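Local coordinates for terminal oxygenase component of carbazole (Janthinobacterium sp., PDB 7BUG), which catalyses the angular dioxygenation of carbazole at C-9a and C-1, serving as the Rieske non-haem iron oxygenase component of carbazole 1,9a-dioxygenase, at residues G178-S182 and V227-I231; I264-G268 and W365-A369. Residue numbers count along the deposited sequence, not the author numbering.

Overall arrangement
Both contacts are buried in the helix-grip (Bet v 1-like) catalytic domain, their centres about 12 Å apart, and each joins the antiparallel sheet to a helical element. Contact 1 sets the end of helix 171-179 and the loop after it against strand 226-229; contact 2 sets helix 360-372 against strand 261-265 and the turn that follows. The two strands are neighbours, tied by a probable hydrogen bond from V227 N to I264 O (2.8 Å), while F179 CD2 packs on I264 CG2 (3.6 Å) and V227 CG2 on L368 CB (3.9 Å). Chemistry separates them: contact 1, nearer the catalytic iron, mixes apolar packing with a water-bridged aspartate, whereas contact 2 is apolar and centred on an indole.

Contact 1: residues G178-S182 and V227-I231; sequences GFDPS and VYDLI
Near the mononuclear iron site, the end of helix 171-179 and the loop leading to the iron ligand H183 pack on the end of strand 226-229. G178 and F179 are helical, D180 is the first residue to leave helical angles (phi/psi -80/114), and the backbones come nearest at P181 and I231, CA to CA 7.3 Å. F179, with chi1 t and chi2 53°, reaches the strand with its ring tip: F179 CZ is 3.4 Å from V227 O and 4.0 Å from V227 CG1, and F179 CE1 is 3.7 Å from D229 CB. V227-D229 are extended, with V227 and D229 pointing toward the helix end and Y228 away, the alternation of a beta strand, here in the sheet of this helix-grip domain, whose one side is covered by helix. At the strand's end D229 (chi1 t) opens an Asx turn, its OD1 accepting from I231 N at 2.9 Å. D229 OD2 lies 3.4 Å from P181 CG. A water within hydrogen-bonding distance of both D229 OD2 (2.6 Å) and F179 O (2.8 Å) links helix end and strand. P181 CB meets I231 CG2 at 3.8 Å. S182 N gives a weak bond to D180 OD1 (3.1 Å); D180, its CA-to-CB bond directed away from the strand, hydrogen-bonds through OD2 to H93, a Rieske-cluster ligand, of a neighbouring subunit.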
loop_
_atom_site.group_PDB
_atom_site.type_symbol
_atom_site.label_atom_id
_atom_site.label_comp_id
_atom_site.label_asym_id
_atom_site.label_seq_id
_atom_site.Cartn_x
_atom_site.Cartn_y
_atom_site.Cartn_z
ATOM N N GLY A 178 -27.511 -4.253 -6.503
ATOM C CA GLY A 178 -28.560 -3.887 -7.457
ATOM C C GLY A 178 -29.748 -4.843 -7.403
ATOM O O GLY A 178 -30.933 -4.389 -7.499
ATOM N N PHE A 179 -29.477 -6.144 -7.388
ATOM C CA PHE A 179 -30.506 -7.186 -7.563
ATOM C C PHE A 179 -31.090 -7.632 -6.215
ATOM O O PHE A 179 -31.996 -8.432 -6.179
ATOM C CB PHE A 179 -29.916 -8.384 -8.291
ATOM C CG PHE A 179 -30.959 -9.332 -8.803
ATOM C CD1 PHE A 179 -32.014 -8.886 -9.592
ATOM C CD2 PHE A 179 -30.841 -10.685 -8.551
ATOM C CE1 PHE A 179 -32.965 -9.786 -10.065
ATOM C CE2 PHE A 179 -31.786 -11.572 -9.034
ATOM C CZ PHE A 179 -32.835 -11.126 -9.805
ATOM N N ASP A 180 -30.643 -7.036 -5.127
ATOM C CA ASP A 180 -31.020 -7.509 -3.774
ATOM C C ASP A 180 -32.422 -7.002 -3.407
ATOM O O ASP A 180 -32.639 -5.785 -3.360
ATOM C CB ASP A 180 -29.950 -6.922 -2.870
ATOM C CG ASP A 180 -30.085 -7.268 -1.422
ATOM O OD1 ASP A 180 -31.244 -7.543 -0.979
ATOM O OD2 ASP A 180 -29.031 -7.191 -0.758
ATOM N N PRO A 181 -33.442 -7.867 -3.243
ATOM C CA PRO A 181 -34.784 -7.342 -3.031
ATOM C C PRO A 181 -34.947 -6.548 -1.719
ATOM O O PRO A 181 -35.745 -5.614 -1.643
ATOM C CB PRO A 181 -35.690 -8.599 -3.045
ATOM C CG PRO A 181 -34.821 -9.711 -3.633
ATOM C CD PRO A 181 -33.382 -9.335 -3.319
ATOM N N SER A 182 -34.214 -6.914 -0.672
ATOM C CA SER A 182 -34.403 -6.272 0.668
ATOM C C SER A 182 -33.538 -5.020 0.880
ATOM O O SER A 182 -33.789 -4.260 1.850
ATOM C CB SER A 182 -34.179 -7.256 1.732
ATOM O OG SER A 182 -35.229 -8.200 1.695
ATOM N N VAL A 227 -32.045 -13.515 -14.667
ATOM C CA VAL A 227 -32.937 -13.924 -13.544
ATOM C C VAL A 227 -33.895 -12.776 -13.281
ATOM O O VAL A 227 -33.443 -11.646 -13.118
ATOM C CB VAL A 227 -32.165 -14.306 -12.260
ATOM C CG1 VAL A 227 -33.115 -14.873 -11.211
ATOM C CG2 VAL A 227 -31.066 -15.293 -12.545
ATOM N N TYR A 228 -35.189 -13.067 -13.201
ATOM C CA TYR A 228 -36.198 -12.110 -12.701
ATOM C C TYR A 228 -36.407 -12.382 -11.215
ATOM O O TYR A 228 -36.460 -13.552 -10.811
ATOM C CB TYR A 228 -37.537 -12.241 -13.438
ATOM C CG TYR A 228 -37.532 -11.693 -14.841
ATOM C CD1 TYR A 228 -37.018 -12.422 -15.899
ATOM C CD2 TYR A 228 -37.955 -10.404 -15.091
ATOM C CE1 TYR A 228 -36.998 -11.902 -17.189
ATOM C CE2 TYR A 228 -37.932 -9.862 -16.365
ATOM C CZ TYR A 228 -37.423 -10.604 -17.416
ATOM O OH TYR A 228 -37.381 -10.030 -18.660
ATOM N N ASP A 229 -36.516 -11.281 -10.466
ATOM C CA ASP A 229 -36.866 -11.223 -9.021
ATOM C C ASP A 229 -38.395 -11.205 -8.947
ATOM O O ASP A 229 -38.993 -10.194 -9.294
ATOM C CB ASP A 229 -36.230 -9.987 -8.363
ATOM C CG ASP A 229 -36.721 -9.723 -6.936
ATOM O OD1 ASP A 229 -37.393 -10.614 -6.379
ATOM O OD2 ASP A 229 -36.488 -8.590 -6.429
ATOM N N LEU A 230 -38.984 -12.300 -8.501
ATOM C CA LEU A 230 -40.452 -12.447 -8.389
ATOM C C LEU A 230 -40.873 -12.382 -6.921
ATOM O O LEU A 230 -41.991 -12.849 -6.648
ATOM C CB LEU A 230 -40.874 -13.788 -8.988
ATOM C CG LEU A 230 -40.464 -14.012 -10.438
ATOM C CD1 LEU A 230 -41.087 -15.305 -10.933
ATOM C CD2 LEU A 230 -40.849 -12.844 -11.313
ATOM N N ILE A 231 -40.067 -11.791 -6.027
ATOM C CA ILE A 231 -40.445 -11.701 -4.587
ATOM C C ILE A 231 -41.764 -10.921 -4.464
ATOM O O ILE A 231 -42.582 -11.385 -3.676
ATOM C CB ILE A 231 -39.314 -11.104 -3.730
ATOM C CG1 ILE A 231 -39.499 -11.470 -2.265
ATOM C CG2 ILE A 231 -39.208 -9.599 -3.927
ATOM C CD1 ILE A 231 -38.369 -11.004 -1.397
HETATM O O HOH W 1 -34.378 -7.196 -6.861
#

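Contact 2: residues I264-G268 and W365-A369; sequences IWLPG and WRKLA
I264 opens the segment in the extended conformation of strand 261-265, part of the helix-grip sheet that helix 360-372 covers here. Its side chain (chi1 t, chi2 p) points at the helix and lies over the W365 indole: I264 CG1 is 4.2 Å from the centroid of the W365 six-membered ring, 25° off the normal, a CH-pi contact, and I264 CG2 is 3.9 Å from W365 CE3. The CA atoms of I264 and W365 are 7.2 Å apart. W265 points away, its NE1 hydrogen-bonded to S263 OG, though W265 C comes within 4.1 Å of W365 CZ3. L266 (phi/psi -58/143, chi1 m, chi2 t) lies level with A369, CA to CA 6.6 Å. L266 CD2 packs on W365 CH2 and A369 CB, both at 4.1 Å, and L266 CG on L368 CD2 at 4.2 Å. A cis peptide then leads into P267, whose CA-to-CB bond points away while P267 O faces the indole edge, 4.0 Å from W365 CH2. G268 adopts phi/psi 151/68, angles suited to glycine. The facing segment W365-A369 is regular helix, with A369 N hydrogen-bonded to W365 O at 2.8 Å. W365 (chi1 t, chi2 -108°) hydrogen-bonds through NE1 to Y18 OH, and W365 CH2 sits 4.2 Å from G268 CA.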
loop_
_atom_site.group_PDB
_atom_site.type_symbol
_atom_site.label_atom_id
_atom_site.label_comp_id
_atom_site.label_asym_id
_atom_site.label_seq_id
_atom_site.Cartn_x
_atom_site.Cartn_y
_atom_site.Cartn_z
ATOM N N ILE A 264 -31.740 -9.314 -13.594
ATOM C CA ILE A 264 -30.281 -9.185 -13.747
ATOM C C ILE A 264 -29.854 -10.108 -14.889
ATOM O O ILE A 264 -30.363 -11.239 -15.007
ATOM C CB ILE A 264 -29.559 -9.491 -12.425
ATOM C CG1 ILE A 264 -28.076 -9.130 -12.526
ATOM C CG2 ILE A 264 -29.772 -10.960 -12.019
ATOM C CD1 ILE A 264 -27.773 -7.630 -12.544
ATOM N N TRP A 265 -28.923 -9.640 -15.698
ATOM C CA TRP A 265 -28.480 -10.361 -16.927
ATOM C C TRP A 265 -26.965 -10.465 -16.920
ATOM O O TRP A 265 -26.307 -9.462 -16.580
ATOM C CB TRP A 265 -28.968 -9.579 -18.150
ATOM C CG TRP A 265 -30.453 -9.404 -18.136
ATOM C CD1 TRP A 265 -31.160 -8.427 -17.506
ATOM C CD2 TRP A 265 -31.430 -10.322 -18.672
ATOM N NE1 TRP A 265 -32.512 -8.630 -17.645
ATOM C CE2 TRP A 265 -32.703 -9.795 -18.353
ATOM C CE3 TRP A 265 -31.342 -11.530 -19.388
ATOM C CZ2 TRP A 265 -33.887 -10.431 -18.732
ATOM C CZ3 TRP A 265 -32.513 -12.166 -19.728
ATOM C CH2 TRP A 265 -33.759 -11.619 -19.413
ATOM N N LEU A 266 -26.432 -11.591 -17.391
ATOM C CA LEU A 266 -25.007 -11.624 -17.792
ATOM C C LEU A 266 -24.777 -10.576 -18.872
ATOM O O LEU A 266 -25.579 -10.428 -19.789
ATOM C CB LEU A 266 -24.583 -13.022 -18.239
ATOM C CG LEU A 266 -24.307 -14.014 -17.112
ATOM C CD1 LEU A 266 -24.285 -15.425 -17.694
ATOM C CD2 LEU A 266 -22.981 -13.725 -16.416
ATOM N N PRO A 267 -23.605 -9.900 -18.866
ATOM C CA PRO A 267 -22.527 -10.162 -17.896
ATOM C C PRO A 267 -22.604 -9.459 -16.522
ATOM O O PRO A 267 -21.727 -9.667 -15.678
ATOM C CB PRO A 267 -21.285 -9.607 -18.621
ATOM C CG PRO A 267 -21.864 -8.425 -19.411
ATOM C CD PRO A 267 -23.202 -8.924 -19.888
ATOM N N GLY A 268 -23.619 -8.649 -16.314
ATOM C CA GLY A 268 -23.804 -7.935 -15.039
ATOM C C GLY A 268 -24.525 -6.626 -15.282
ATOM O O GLY A 268 -23.942 -5.515 -15.123
ATOM N N TRP A 365 -28.890 -15.602 -9.149
ATOM C CA TRP A 365 -27.923 -14.891 -10.014
ATOM C C TRP A 365 -26.552 -15.570 -9.945
ATOM O O TRP A 365 -25.903 -15.745 -10.994
ATOM C CB TRP A 365 -27.844 -13.394 -9.640
ATOM C CG TRP A 365 -26.498 -12.793 -9.903
ATOM C CD1 TRP A 365 -25.594 -12.428 -8.961
ATOM C CD2 TRP A 365 -25.890 -12.475 -11.170
ATOM N NE1 TRP A 365 -24.459 -11.969 -9.525
ATOM C CE2 TRP A 365 -24.611 -11.973 -10.875
ATOM C CE3 TRP A 365 -26.296 -12.572 -12.508
ATOM C CZ2 TRP A 365 -23.737 -11.512 -11.841
ATOM C CZ3 TRP A 365 -25.429 -12.107 -13.469
ATOM C CH2 TRP A 365 -24.182 -11.609 -13.137
ATOM N N ARG A 366 -26.077 -15.914 -8.750
ATOM C CA ARG A 366 -24.721 -16.467 -8.567
ATOM C C ARG A 366 -24.625 -17.789 -9.337
ATOM O O ARG A 366 -23.587 -18.080 -9.973
ATOM C CB ARG A 366 -24.349 -16.645 -7.108
ATOM C CG ARG A 366 -24.302 -15.348 -6.308
ATOM C CD ARG A 366 -23.869 -15.743 -4.892
ATOM N NE ARG A 366 -23.684 -14.560 -4.057
ATOM C CZ ARG A 366 -23.565 -14.630 -2.732
ATOM N NH1 ARG A 366 -23.552 -15.818 -2.133
ATOM N NH2 ARG A 366 -23.351 -13.510 -2.064
ATOM N N LYS A 367 -25.712 -18.557 -9.292
ATOM C CA LYS A 367 -25.768 -19.854 -10.016
ATOM C C LYS A 367 -25.854 -19.615 -11.517
ATOM O O LYS A 367 -25.157 -20.312 -12.271
ATOM C CB LYS A 367 -26.976 -20.620 -9.491
ATOM C CG LYS A 367 -26.814 -21.095 -8.061
ATOM C CD LYS A 367 -27.820 -22.191 -7.691
ATOM C CE LYS A 367 -28.909 -21.752 -6.750
ATOM N NZ LYS A 367 -28.645 -22.242 -5.373
ATOM N N LEU A 368 -26.715 -18.714 -11.936
ATOM C CA LEU A 368 -26.852 -18.395 -13.384
ATOM C C LEU A 368 -25.480 -17.955 -13.903
ATOM O O LEU A 368 -25.010 -18.425 -14.969
ATOM C CB LEU A 368 -27.878 -17.285 -13.566
ATOM C CG LEU A 368 -27.935 -16.881 -15.029
ATOM C CD1 LEU A 368 -29.154 -17.458 -15.693
ATOM C CD2 LEU A 368 -27.839 -15.395 -15.214
ATOM N N ALA A 369 -24.796 -17.064 -13.183
ATOM C CA ALA A 369 -23.509 -16.520 -13.646
ATOM C C ALA A 369 -22.502 -17.653 -13.699
ATOM O O ALA A 369 -21.658 -17.662 -14.608
ATOM C CB ALA A 369 -23.036 -15.426 -12.703
#